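Side-chain contacts in tryptophan synthase alpha chain (Aquifex aeolicus, PDB 2EKC), which probably catalyses the aldol cleavage of indoleglycerol phosphate to indole and glyceraldehyde 3-phosphate, the alpha-subunit reaction of tryptophan synthase: residues K161-I166 with K195-E200; L34-E39 with E247-L252; F97-Y102 with E112-L117; T9-K12 with K17-V20; P28-S33 with N74-E79. One frame throughout, in Å; residues are numbered along the deposited sequence. Where two conformers were deposited one is given.

Contact 1. Residues K161-I166 with K195-E200; sequences KRIKLI and KKKVEE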
# COMPACT_ATOMS: atom_id res chain seq x y z
N LYS A 161 4.77 -22.73 7.08
CA LYS A 161 3.90 -23.21 6.00
C LYS A 161 3.13 -22.04 5.40
O LYS A 161 2.94 -21.98 4.18
CB LYS A 161 2.91 -24.26 6.52
CG LYS A 161 3.52 -25.63 6.77
CD LYS A 161 2.48 -26.63 7.25
CE LYS A 161 3.09 -27.99 7.52
NZ LYS A 161 2.10 -28.95 8.07
N ARG A 162 2.70 -21.11 6.24
CA ARG A 162 1.96 -19.95 5.75
C ARG A 162 2.87 -19.10 4.88
O ARG A 162 2.44 -18.57 3.85
CB ARG A 162 1.44 -19.11 6.92
CG ARG A 162 0.61 -17.88 6.50
CD ARG A 162 -0.52 -18.27 5.57
NE ARG A 162 -1.23 -19.45 6.06
CZ ARG A 162 -2.17 -20.10 5.37
NH1 ARG A 162 -2.52 -19.69 4.16
NH2 ARG A 162 -2.73 -21.19 5.89
N ILE A 163 4.13 -18.96 5.30
CA ILE A 163 5.09 -18.17 4.55
C ILE A 163 5.26 -18.71 3.13
O ILE A 163 5.34 -17.93 2.18
CB ILE A 163 6.48 -18.16 5.24
CG1 ILE A 163 6.43 -17.28 6.49
CG2 ILE A 163 7.55 -17.65 4.27
CD1 ILE A 163 7.76 -17.18 7.22
N LYS A 164 5.31 -20.03 2.99
CA LYS A 164 5.46 -20.60 1.66
C LYS A 164 4.23 -20.35 0.81
O LYS A 164 4.33 -20.16 -0.41
CB LYS A 164 5.75 -22.10 1.74
CG LYS A 164 6.04 -22.71 0.38
CD LYS A 164 6.64 -24.10 0.49
CE LYS A 164 7.13 -24.60 -0.86
NZ LYS A 164 7.81 -25.92 -0.76
N LEU A 165 3.05 -20.35 1.44
CA LEU A 165 1.81 -20.09 0.71
C LEU A 165 1.76 -18.62 0.30
O LEU A 165 1.21 -18.27 -0.74
CB LEU A 165 0.61 -20.44 1.58
CG LEU A 165 0.42 -21.93 1.86
CD1 LEU A 165 -0.60 -22.13 2.98
CD2 LEU A 165 -0.02 -22.64 0.59
N ILE A 166 2.33 -17.76 1.14
CA ILE A 166 2.37 -16.33 0.86
C ILE A 166 3.26 -16.07 -0.37
O ILE A 166 2.88 -15.34 -1.28
CB ILE A 166 2.94 -15.55 2.07
CG1 ILE A 166 1.93 -15.56 3.22
CG2 ILE A 166 3.28 -14.13 1.68
CD1 ILE A 166 2.44 -14.95 4.50
N LYS A 195 11.48 -8.84 12.48
CA LYS A 195 12.79 -8.96 11.84
C LYS A 195 13.15 -10.44 11.68
O LYS A 195 13.57 -10.87 10.61
CB LYS A 195 13.85 -8.24 12.67
CG LYS A 195 15.25 -8.29 12.08
CD LYS A 195 16.19 -7.38 12.84
CE LYS A 195 17.60 -7.47 12.29
NZ LYS A 195 18.17 -8.84 12.44
N LYS A 196 12.98 -11.20 12.75
CA LYS A 196 13.28 -12.62 12.72
C LYS A 196 12.36 -13.35 11.75
O LYS A 196 12.77 -14.29 11.07
CB LYS A 196 13.14 -13.23 14.12
CG LYS A 196 14.30 -12.90 15.06
CD LYS A 196 15.60 -13.56 14.59
CE LYS A 196 16.73 -13.33 15.57
NZ LYS A 196 18.01 -13.96 15.14
N LYS A 197 11.10 -12.92 11.68
CA LYS A 197 10.15 -13.55 10.78
C LYS A 197 10.56 -13.30 9.34
O LYS A 197 10.46 -14.19 8.49
CB LYS A 197 8.75 -12.98 11.01
CG LYS A 197 7.68 -13.63 10.15
CD LYS A 197 7.01 -14.80 10.84
CE LYS A 197 7.97 -15.92 11.14
NZ LYS A 197 7.34 -16.98 11.97
N VAL A 198 11.03 -12.09 9.05
CA VAL A 198 11.46 -11.76 7.70
C VAL A 198 12.67 -12.59 7.30
O VAL A 198 12.79 -13.01 6.14
CB VAL A 198 11.79 -10.27 7.56
CG1 VAL A 198 12.39 -9.99 6.19
CG2 VAL A 198 10.53 -9.43 7.76
N GLU A 199 13.57 -12.83 8.25
CA GLU A 199 14.75 -13.62 7.97
C GLU A 199 14.31 -15.02 7.54
O GLU A 199 14.88 -15.59 6.61
CB GLU A 199 15.67 -13.67 9.20
CG GLU A 199 15.96 -12.27 9.76
CD GLU A 199 17.07 -12.25 10.79
OE1 GLU A 199 17.18 -13.20 11.58
OE2 GLU A 199 17.83 -11.25 10.81
N GLU A 200 13.29 -15.55 8.21
CA GLU A 200 12.76 -16.87 7.85
C GLU A 200 12.21 -16.76 6.43
O GLU A 200 12.46 -17.62 5.58
CB GLU A 200 11.61 -17.28 8.77
CG GLU A 200 12.02 -17.92 10.08
CD GLU A 200 10.83 -18.49 10.83
OE1 GLU A 200 10.07 -17.70 11.43
OE2 GLU A 200 10.65 -19.72 10.81
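Ile-163 brings its CD1 methyl against both Lys-197 and Glu-200, and these two residues are its neighbours across the contact. The Ile-163 and Glu-200 side chains meet at about a right angle, so CD1 of Ile-163 touches Glu-200 at its root, with 4.2 Å to CB. Against Lys-197 the crossing is slanted, and the same CD1 lies 4.1 Å from Lys-197 CE, near the far end of the chain. Lys-197 presents that methylene because it bends at its second and third torsions (chi2 92°, chi3 -63°), which brings the aliphatic part round to Ile-163. The partners belong to helices 160-169 and 192-204, which follow two successive strands of the TIM barrel and lie side by side on its outside. The interface here is thin, with 105 Å² buried over both sides, and Ile-163 extends it by touching Tyr-201 and Leu-204 further along the second helix. The polar ends lead back to the start of the first helix, where Lys-197 NZ is hydrogen-bonded to Ser-158 O and Glu-200 OE2 forms a salt bridge with Arg-160. On the 195-200 segment itself, Lys-195 NZ meets Glu-199 OE2 at 2.9 Å, from above the carboxylate plane.

Contact 2. Residues L34-E39 with E247-L252; sequences LKAFKE and EDLGNL
The outer helical layer of the TIM barrel closes on itself here, as Ala-36 and Glu-39 of helix 30-42, the helix after the first strand, meet Leu-249 and Gly-250 of helix 246-258, which follows the last strand. The helices come close: the CA atoms of Glu-39 and Gly-250 are 5.5 Å apart. Glu-39 lays its side chain across the glycine, with CG 3.5 Å from Gly-250 CA and OE2 3.6 Å from the same CA. A bend at its second torsion (chi2 64°) folds the carboxylate over the neighbouring helix. A beta carbon built onto Gly-250 would fall 2.1 Å from Glu-39 OE2, so the close fit depends on the missing side chain. One turn away, Ala-36 CB rests against Leu-249 CD2 at 3.7 Å. A water donates to Glu-39 OE2 at 2.9 Å and to Glu-247 O at 2.8 Å, joining the carboxylate to the other backbone. With an alanine in place of Glu-39, this water would probably lose one of its two acceptors and Gly-250 its cover. No direct hydrogen bond spans the helices, which implies that they are joined by close carbon contact and, on the polar side, by a single water bridge.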
# COMPACT_ATOMS: atom_id res chain seq x y z
N LEU A 34 -5.95 15.20 -3.10
CA LEU A 34 -5.23 15.14 -4.37
C LEU A 34 -3.90 15.89 -4.24
O LEU A 34 -2.88 15.43 -4.75
CB LEU A 34 -6.07 15.76 -5.49
CG LEU A 34 -5.44 15.79 -6.88
CD1 LEU A 34 -5.09 14.38 -7.34
CD2 LEU A 34 -6.42 16.45 -7.85
N LYS A 35 -3.91 17.03 -3.56
CA LYS A 35 -2.69 17.79 -3.37
C LYS A 35 -1.71 16.97 -2.54
O LYS A 35 -0.52 16.93 -2.82
CB LYS A 35 -2.99 19.13 -2.68
CG LYS A 35 -3.83 20.06 -3.54
CD LYS A 35 -4.20 21.34 -2.81
CE LYS A 35 -5.12 22.20 -3.67
NZ LYS A 35 -5.59 23.42 -2.96
N ALA A 36 -2.24 16.29 -1.52
CA ALA A 36 -1.43 15.44 -0.65
C ALA A 36 -0.76 14.33 -1.46
O ALA A 36 0.45 14.10 -1.33
CB ALA A 36 -2.32 14.83 0.44
N PHE A 37 -1.54 13.64 -2.28
CA PHE A 37 -1.02 12.57 -3.12
C PHE A 37 0.12 13.08 -4.01
O PHE A 37 1.17 12.45 -4.11
CB PHE A 37 -2.14 11.99 -4.00
CG PHE A 37 -2.91 10.87 -3.35
CD1 PHE A 37 -2.29 9.65 -3.09
CD2 PHE A 37 -4.25 11.02 -3.03
CE1 PHE A 37 -3.01 8.59 -2.52
CE2 PHE A 37 -4.98 9.97 -2.45
CZ PHE A 37 -4.35 8.75 -2.20
N LYS A 38 -0.09 14.22 -4.64
CA LYS A 38 0.93 14.80 -5.51
C LYS A 38 2.19 15.15 -4.73
O LYS A 38 3.31 14.94 -5.20
CB LYS A 38 0.38 16.05 -6.20
CG LYS A 38 -0.70 15.74 -7.24
CD LYS A 38 -1.25 17.01 -7.86
CE LYS A 38 -2.17 16.70 -9.02
NZ LYS A 38 -2.78 17.93 -9.60
N GLU A 39 2.01 15.65 -3.51
CA GLU A 39 3.13 16.04 -2.67
C GLU A 39 4.01 14.85 -2.28
O GLU A 39 5.24 14.93 -2.37
CB GLU A 39 2.62 16.73 -1.41
CG GLU A 39 3.70 17.38 -0.55
CD GLU A 39 4.40 18.52 -1.28
OE1 GLU A 39 3.75 19.17 -2.12
OE2 GLU A 39 5.59 18.77 -0.99
N GLU A 247 2.92 21.15 3.05
CA GLU A 247 4.36 21.36 3.05
C GLU A 247 5.05 20.45 4.06
O GLU A 247 6.10 19.89 3.78
CB GLU A 247 4.70 22.82 3.35
CG GLU A 247 6.18 23.13 3.19
CD GLU A 247 6.53 24.56 3.55
OE1 GLU A 247 5.93 25.49 2.98
OE2 GLU A 247 7.42 24.75 4.40
N ASP A 248 4.45 20.30 5.24
CA ASP A 248 5.02 19.45 6.28
C ASP A 248 4.96 17.98 5.85
O ASP A 248 5.82 17.18 6.21
CB ASP A 248 4.28 19.62 7.60
CG ASP A 248 4.49 21.00 8.21
OD1 ASP A 248 5.65 21.41 8.37
OD2 ASP A 248 3.48 21.67 8.54
N LEU A 249 3.93 17.64 5.09
CA LEU A 249 3.76 16.27 4.60
C LEU A 249 4.90 15.93 3.64
O LEU A 249 5.52 14.87 3.73
CB LEU A 249 2.41 16.12 3.88
CG LEU A 249 2.13 14.79 3.19
CD1 LEU A 249 2.13 13.66 4.21
CD2 LEU A 249 0.78 14.87 2.48
N GLY A 250 5.18 16.84 2.71
CA GLY A 250 6.26 16.63 1.77
C GLY A 250 7.60 16.53 2.48
O GLY A 250 8.46 15.73 2.10
N ASN A 251 7.77 17.34 3.52
CA ASN A 251 9.01 17.32 4.29
C ASN A 251 9.19 15.98 4.98
O ASN A 251 10.30 15.45 5.04
CB ASN A 251 9.02 18.44 5.34
CG ASN A 251 9.17 19.82 4.73
OD1 ASN A 251 9.70 19.97 3.63
ND2 ASN A 251 8.73 20.84 5.45
N LEU A 252 8.11 15.44 5.52
CA LEU A 252 8.16 14.15 6.22
C LEU A 252 8.52 13.02 5.26
O LEU A 252 9.32 12.14 5.60
CB LEU A 252 6.82 13.86 6.89
CG LEU A 252 6.69 12.51 7.62
CD1 LEU A 252 7.76 12.39 8.70
CD2 LEU A 252 5.30 12.37 8.22
O HOH W 1 7.12 19.87 1.15

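Contact 3. Residues F97-Y102 with E112-L117; sequences FLLMTY and EKFCRL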
# COMPACT_ATOMS: atom_id res chain seq x y z
N PHE A 97 0.96 1.75 -8.40
CA PHE A 97 -0.22 2.16 -7.65
C PHE A 97 -0.91 0.92 -7.08
O PHE A 97 -1.29 0.02 -7.83
CB PHE A 97 -1.24 2.89 -8.55
CG PHE A 97 -0.84 4.30 -8.94
CD1 PHE A 97 0.41 4.81 -8.63
CD2 PHE A 97 -1.73 5.09 -9.66
CE1 PHE A 97 0.77 6.10 -9.02
CE2 PHE A 97 -1.38 6.38 -10.06
CZ PHE A 97 -0.12 6.88 -9.74
N LEU A 98 -1.09 0.89 -5.77
CA LEU A 98 -1.76 -0.23 -5.11
C LEU A 98 -3.07 0.26 -4.52
O LEU A 98 -3.07 1.17 -3.68
CB LEU A 98 -0.90 -0.81 -3.99
CG LEU A 98 0.40 -1.52 -4.34
CD1 LEU A 98 1.06 -1.99 -3.06
CD2 LEU A 98 0.11 -2.70 -5.26
N LEU A 99 -4.18 -0.32 -4.96
CA LEU A 99 -5.48 0.08 -4.44
C LEU A 99 -5.74 -0.65 -3.14
O LEU A 99 -5.68 -1.88 -3.08
CB LEU A 99 -6.59 -0.25 -5.44
CG LEU A 99 -8.01 0.08 -4.95
CD1 LEU A 99 -8.19 1.59 -4.91
CD2 LEU A 99 -9.04 -0.56 -5.86
N MET A 100 -6.02 0.12 -2.08
CA MET A 100 -6.32 -0.46 -0.78
C MET A 100 -7.83 -0.53 -0.68
O MET A 100 -8.50 0.49 -0.51
CB MET A 100 -5.75 0.42 0.35
CG MET A 100 -5.83 -0.22 1.74
SD MET A 100 -7.50 -0.25 2.48
CE MET A 100 -8.04 -1.79 2.07
N THR A 101 -8.37 -1.74 -0.78
CA THR A 101 -9.81 -1.93 -0.72
C THR A 101 -10.20 -3.13 0.14
O THR A 101 -9.51 -4.15 0.16
CB THR A 101 -10.41 -2.13 -2.14
OG1 THR A 101 -11.82 -2.38 -2.04
CG2 THR A 101 -9.75 -3.31 -2.84
N TYR A 102 -11.31 -2.99 0.86
CA TYR A 102 -11.81 -4.09 1.66
C TYR A 102 -12.46 -5.02 0.64
O TYR A 102 -12.72 -4.61 -0.50
CB TYR A 102 -12.80 -3.59 2.70
CG TYR A 102 -12.11 -3.05 3.93
CD1 TYR A 102 -11.41 -1.84 3.89
CD2 TYR A 102 -12.12 -3.76 5.13
CE1 TYR A 102 -10.73 -1.36 5.01
CE2 TYR A 102 -11.45 -3.29 6.26
CZ TYR A 102 -10.76 -2.09 6.20
OH TYR A 102 -10.11 -1.62 7.32
N GLU A 112 -15.26 -9.15 -11.80
CA GLU A 112 -14.80 -8.84 -13.16
C GLU A 112 -14.78 -7.34 -13.39
O GLU A 112 -13.76 -6.77 -13.78
CB GLU A 112 -15.70 -9.50 -14.20
CG GLU A 112 -15.65 -11.02 -14.26
CD GLU A 112 -14.40 -11.56 -14.95
OE1 GLU A 112 -13.96 -10.94 -15.94
OE2 GLU A 112 -13.88 -12.61 -14.52
N LYS A 113 -15.92 -6.69 -13.15
CA LYS A 113 -16.02 -5.24 -13.35
C LYS A 113 -15.02 -4.46 -12.51
O LYS A 113 -14.35 -3.56 -13.01
CB LYS A 113 -17.43 -4.75 -13.04
CG LYS A 113 -17.58 -3.25 -13.17
CD LYS A 113 -18.97 -2.75 -12.80
CE LYS A 113 -20.02 -3.21 -13.79
NZ LYS A 113 -21.32 -2.51 -13.53
N PHE A 114 -14.92 -4.81 -11.23
CA PHE A 114 -14.01 -4.14 -10.32
C PHE A 114 -12.58 -4.18 -10.86
O PHE A 114 -11.89 -3.16 -10.92
CB PHE A 114 -14.07 -4.80 -8.93
CG PHE A 114 -13.42 -4.00 -7.84
CD1 PHE A 114 -12.04 -4.08 -7.62
CD2 PHE A 114 -14.18 -3.17 -7.03
CE1 PHE A 114 -11.44 -3.35 -6.60
CE2 PHE A 114 -13.58 -2.43 -6.01
CZ PHE A 114 -12.21 -2.52 -5.79
N CYS A 115 -12.14 -5.37 -11.25
CA CYS A 115 -10.80 -5.53 -11.78
C CYS A 115 -10.63 -4.82 -13.12
O CYS A 115 -9.61 -4.18 -13.36
CB CYS A 115 -10.45 -7.02 -11.90
SG CYS A 115 -10.22 -7.84 -10.30
N ARG A 116 -11.64 -4.94 -13.99
CA ARG A 116 -11.60 -4.29 -15.30
C ARG A 116 -11.38 -2.79 -15.14
O ARG A 116 -10.48 -2.21 -15.73
CB ARG A 116 -12.93 -4.53 -16.06
CG ARG A 116 -12.98 -3.99 -17.48
CD ARG A 116 -14.41 -4.02 -18.01
NE ARG A 116 -15.19 -2.85 -17.60
CZ ARG A 116 -16.50 -2.84 -17.41
NH1 ARG A 116 -17.22 -3.94 -17.60
NH2 ARG A 116 -17.11 -1.72 -17.05
N LEU A 117 -12.23 -2.16 -14.33
CA LEU A 117 -12.12 -0.72 -14.09
C LEU A 117 -10.79 -0.31 -13.47
O LEU A 117 -10.19 0.68 -13.89
CB LEU A 117 -13.28 -0.25 -13.21
CG LEU A 117 -14.65 -0.33 -13.90
CD1 LEU A 117 -15.76 -0.05 -12.91
CD2 LEU A 117 -14.69 0.66 -15.05
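Phe-114 reaches from helix 111-120 to Leu-99 and Thr-101 on the segment 97-102, and its ring can be followed outward atom by atom. At CB the chain leaves the helix toward the strand, and with CG anti to the backbone N (chi1 -167°) the ring stands out from the helix. On the way to the tip, CE1 passes Leu-99 CD2 at 3.8 Å and Thr-101 CG2 at 4.1 Å. CZ, the outermost carbon, touches both residues: Leu-99 CD2 is 3.7 Å from it, while Thr-101 brings both branches, OG1 at 3.8 Å and CG2 at 3.9 Å. The two strand-side residues approach from the direction opposite to the ring's own, and Leu-99 CD2 and Thr-101 OG1 both come to it obliquely. This is the strand-helix interface of a unit of the TIM barrel, in which strand 97-100 leads through helix 103-109 into helix 111-120, and Ile-106 and Ile-109 of the intervening helix also touch Phe-114. Further aromatic partners are Phe-78, stacked on the ring, and Phe-126, whose plane is turned about 80° from it. Thr-101 is polar at one point: OG1 donates to Tyr-102 O at 2.9 Å, in the carbonyl plane and on a lone pair, which fixes the rotation of the hydroxyl. Were a valine to replace Thr-101, that hydrogen bond would be lost and the carbonyl of Tyr-102 would probably be less firmly set. The OH of Tyr-102 is in turn hydrogen-bonded to Asp-60 OD2, a predicted proton acceptor.

Contact 4. Residues T9-K12 with K17-V20; sequences TELK and KALV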
# COMPACT_ATOMS: atom_id res chain seq x y z
N THR A 9 13.53 -3.41 -8.88
CA THR A 9 14.77 -3.65 -9.59
C THR A 9 15.52 -2.32 -9.69
O THR A 9 16.74 -2.26 -9.54
CB THR A 9 14.50 -4.21 -11.00
OG1 THR A 9 13.92 -5.51 -10.88
CG2 THR A 9 15.78 -4.30 -11.82
N GLU A 10 14.76 -1.25 -9.92
CA GLU A 10 15.34 0.08 -10.02
C GLU A 10 15.94 0.50 -8.68
O GLU A 10 17.08 0.97 -8.62
CB GLU A 10 14.26 1.09 -10.44
CG GLU A 10 14.65 2.55 -10.23
CD GLU A 10 13.54 3.51 -10.63
OE1 GLU A 10 12.36 3.21 -10.38
OE2 GLU A 10 13.86 4.59 -11.18
N LEU A 11 15.18 0.32 -7.61
CA LEU A 11 15.66 0.71 -6.28
C LEU A 11 16.92 -0.04 -5.91
O LEU A 11 17.85 0.53 -5.34
CB LEU A 11 14.57 0.46 -5.24
CG LEU A 11 13.36 1.40 -5.35
CD1 LEU A 11 12.22 0.87 -4.49
CD2 LEU A 11 13.76 2.80 -4.91
N LYS A 12 16.96 -1.33 -6.24
CA LYS A 12 18.13 -2.15 -5.94
C LYS A 12 19.37 -1.56 -6.62
O LYS A 12 20.43 -1.48 -6.01
CB LYS A 12 17.89 -3.58 -6.42
CG LYS A 12 19.03 -4.54 -6.11
CD LYS A 12 18.70 -5.96 -6.58
CE LYS A 12 18.40 -5.99 -8.08
NZ LYS A 12 18.05 -7.36 -8.56
N LYS A 17 15.77 1.45 -0.45
CA LYS A 17 14.65 0.64 0.01
C LYS A 17 13.45 1.47 -0.43
O LYS A 17 13.55 2.70 -0.55
CB LYS A 17 14.66 0.49 1.53
CG LYS A 17 15.96 -0.06 2.10
CD LYS A 17 16.37 -1.35 1.42
CE LYS A 17 17.67 -1.87 2.01
NZ LYS A 17 18.20 -3.04 1.26
N ALA A 18 12.32 0.82 -0.66
CA ALA A 18 11.13 1.52 -1.11
C ALA A 18 10.35 2.20 0.00
O ALA A 18 10.27 1.70 1.12
CB ALA A 18 10.21 0.55 -1.85
N LEU A 19 9.79 3.37 -0.31
CA LEU A 19 8.94 4.08 0.63
C LEU A 19 7.55 3.93 0.04
O LEU A 19 7.29 4.37 -1.09
CB LEU A 19 9.28 5.56 0.73
CG LEU A 19 8.20 6.37 1.48
CD1 LEU A 19 7.99 5.77 2.87
CD2 LEU A 19 8.60 7.83 1.58
N VAL A 20 6.66 3.28 0.78
CA VAL A 20 5.28 3.08 0.34
C VAL A 20 4.42 4.05 1.14
O VAL A 20 4.35 3.94 2.36
CB VAL A 20 4.82 1.63 0.62
CG1 VAL A 20 3.40 1.43 0.16
CG2 VAL A 20 5.75 0.65 -0.07
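Leu-11 has the most surface buried in this contact, 57 Å², and it meets Lys-17, the loop residue just before the barrel's opening strand, and Ala-18, the first residue of that strand. Its CD1 does the touching. The second torsion sets CD1 anti to CA (chi2 167°), which makes it the leading methyl of a side chain reaching from helix 3-14 toward the strand. CD1 comes to 3.3 Å from Ala-18 CB and 3.6 Å from Ala-18 CA, the first of these tighter than usual van der Waals contact. Lys-17 takes part with its backbone: its side chain turns away, and the nearest approach is Leu-11 CD1 to the carbonyl carbon C of Lys-17 at 4.3 Å. That carbonyl group has its polar need met elsewhere, since Lys-17 O is hydrogen-bonded to Lys-257 NZ. Ala-18 is held in the sheet by backbone hydrogen bonds with Asp-229 and Val-231. Helix 3-14 precedes the first strand, and here it packs at the strand's starting end, consistent with the extra N-terminal helix that covers the bottom of the barrel in TrpA proteins. Leu-11 also touches Asp-46, next to the second strand, and Lys-257 of helix 246-258. Across the two segments no hydrogen bond or charge pair forms, so the contact rests on shape: the small alanine side chain admits one leucine methyl close to the strand backbone, in a tight fit.

Contact 5. Residues P28-S33 with N74-E79; sequences PDYETS and NGIRFE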
# COMPACT_ATOMS: atom_id res chain seq x y z
N PRO A 28 -8.85 15.32 3.83
CA PRO A 28 -10.08 15.77 4.49
C PRO A 28 -11.19 16.12 3.50
O PRO A 28 -12.34 16.32 3.90
CB PRO A 28 -9.61 16.97 5.30
CG PRO A 28 -8.51 17.53 4.46
CD PRO A 28 -7.76 16.28 4.05
N ASP A 29 -10.83 16.18 2.22
CA ASP A 29 -11.76 16.46 1.12
C ASP A 29 -11.02 16.05 -0.16
O ASP A 29 -9.80 15.91 -0.14
CB ASP A 29 -12.15 17.95 1.07
CG ASP A 29 -10.95 18.87 0.90
OD1 ASP A 29 -10.40 18.95 -0.21
OD2 ASP A 29 -10.57 19.53 1.89
N TYR A 30 -11.74 15.83 -1.25
CA TYR A 30 -11.10 15.39 -2.49
C TYR A 30 -9.92 16.26 -2.92
O TYR A 30 -8.81 15.76 -3.10
CB TYR A 30 -12.10 15.31 -3.65
CG TYR A 30 -11.51 14.66 -4.88
CD1 TYR A 30 -11.51 13.27 -5.03
CD2 TYR A 30 -10.91 15.42 -5.88
CE1 TYR A 30 -10.92 12.66 -6.14
CE2 TYR A 30 -10.32 14.83 -7.00
CZ TYR A 30 -10.32 13.45 -7.12
OH TYR A 30 -9.73 12.85 -8.21
N GLU A 31 -10.16 17.56 -3.08
CA GLU A 31 -9.11 18.49 -3.51
C GLU A 31 -7.85 18.42 -2.65
O GLU A 31 -6.74 18.28 -3.17
CB GLU A 31 -9.64 19.93 -3.51
CG GLU A 31 -8.61 20.96 -3.96
CD GLU A 31 -9.16 22.37 -4.03
OE1 GLU A 31 -9.70 22.86 -3.01
OE2 GLU A 31 -9.05 23.00 -5.11
N THR A 32 -8.01 18.51 -1.33
CA THR A 32 -6.88 18.44 -0.42
C THR A 32 -6.15 17.10 -0.53
O THR A 32 -4.92 17.07 -0.53
CB THR A 32 -7.34 18.65 1.04
OG1 THR A 32 -8.01 19.91 1.15
CG2 THR A 32 -6.14 18.64 1.98
N SER A 33 -6.90 16.01 -0.63
CA SER A 33 -6.27 14.69 -0.75
C SER A 33 -5.46 14.58 -2.04
O SER A 33 -4.41 13.94 -2.07
CB SER A 33 -7.33 13.57 -0.68
OG SER A 33 -8.08 13.45 -1.88
N ASN A 74 -18.11 12.86 2.59
CA ASN A 74 -17.86 13.82 1.51
C ASN A 74 -18.43 13.24 0.21
O ASN A 74 -18.43 13.91 -0.83
CB ASN A 74 -16.36 14.10 1.32
CG ASN A 74 -15.78 14.96 2.43
OD1 ASN A 74 -16.46 15.80 3.01
ND2 ASN A 74 -14.50 14.76 2.71
N GLY A 75 -18.91 12.00 0.26
CA GLY A 75 -19.49 11.36 -0.91
C GLY A 75 -18.52 10.68 -1.86
O GLY A 75 -18.84 10.49 -3.04
N ILE A 76 -17.35 10.31 -1.37
CA ILE A 76 -16.35 9.66 -2.21
C ILE A 76 -16.82 8.26 -2.62
O ILE A 76 -17.18 7.44 -1.78
CB ILE A 76 -15.00 9.56 -1.49
CG1 ILE A 76 -14.48 10.96 -1.18
CG2 ILE A 76 -14.01 8.78 -2.35
CD1 ILE A 76 -14.24 11.83 -2.42
N ARG A 77 -16.79 8.01 -3.93
CA ARG A 77 -17.21 6.74 -4.51
C ARG A 77 -16.02 6.03 -5.15
O ARG A 77 -14.96 6.62 -5.30
CB ARG A 77 -18.23 6.97 -5.63
CG ARG A 77 -19.39 7.89 -5.29
CD ARG A 77 -20.02 8.38 -6.59
NE ARG A 77 -19.08 9.21 -7.35
CZ ARG A 77 -19.23 9.54 -8.63
NH1 ARG A 77 -20.28 9.11 -9.32
NH2 ARG A 77 -18.33 10.32 -9.22
N PHE A 78 -16.23 4.78 -5.54
CA PHE A 78 -15.18 4.02 -6.21
C PHE A 78 -14.79 4.78 -7.48
O PHE A 78 -13.62 4.83 -7.85
CB PHE A 78 -15.71 2.62 -6.56
CG PHE A 78 -14.71 1.75 -7.27
CD1 PHE A 78 -13.42 1.60 -6.79
CD2 PHE A 78 -15.09 1.04 -8.41
CE1 PHE A 78 -12.50 0.76 -7.42
CE2 PHE A 78 -14.18 0.19 -9.06
CZ PHE A 78 -12.89 0.06 -8.56
N GLU A 79 -15.78 5.39 -8.13
CA GLU A 79 -15.51 6.16 -9.35
C GLU A 79 -14.55 7.32 -9.09
O GLU A 79 -13.73 7.66 -9.95
CB GLU A 79 -16.81 6.70 -9.95
CG GLU A 79 -17.69 5.65 -10.61
CD GLU A 79 -18.56 4.88 -9.63
OE1 GLU A 79 -18.46 5.15 -8.42
OE2 GLU A 79 -19.34 4.02 -10.08
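With CG of Asn-74 anti to its own carbonyl carbon (chi1 -73°), the amide swings toward the loop before helix 30-42, while Tyr-30 sets its CG anti to the backbone N and turns a ring edge toward Ile-76. The amide makes the polar contact: Asn-74 ND2 donates to Pro-28 O at 2.9 Å, with an N-H...O angle of 144°. The donor stands 46° out of the carbonyl plane, clear of either lone pair, so the bond is neither straight nor ideally directed. ND2 also bonds Gly-26 O, and one amide therefore ties two carbonyls of the same loop. In passing it lies 3.6 Å from Asp-29 CA. The apolar contact is a single methyl: Ile-76 CD1 sits near the plane of the Tyr-30 ring, 4.0 Å from CD1 of that tyrosine, and the side chains cross at about a right angle. The loop entering helix 30-42 and that helix's first turn meet the link from helix 62-73 to helix 78-91; both 30-42 and 78-91 are outer helices of the TIM barrel. Gly-75, with positive phi, closes the preceding helix in a Schellman motif and turns the chain toward Ile-76. On the other side Asp-29 is the N-cap of helix 30-42: its OD1 accepts from Thr-32 N at 2.7 Å and its OD2 from Thr-32 OG1 at 2.7 Å, both on the syn side of the carboxylate. Two bonds thus hold that carboxylate, and Ser-33 OG, also 2.7 Å from Tyr-30 O, adds a further bond in the first turn.

The five contacts sit round one eight-stranded parallel TIM barrel. Along the chain, contact 4 comes first, on the opening strand 18-24; contacts 2 and 5 share helix 30-42 and alternate their segments, about 16 Å between centres. Contacts 1 and 3 lie nested in the loop that contact 2 closes. Across the chain's centre, contact 1 lies about 34 Å from contact 2 and about 37 Å from contact 5, centre to centre. Contacts 3 and 5 touch through Phe-78, whose CZ is 3.6 Å from Phe-114 CE2. Contacts 3 and 4 reach the same sheet, and contact 2 joins the helix after the first strand to the final helix of the chain, consistent with a closed outer layer.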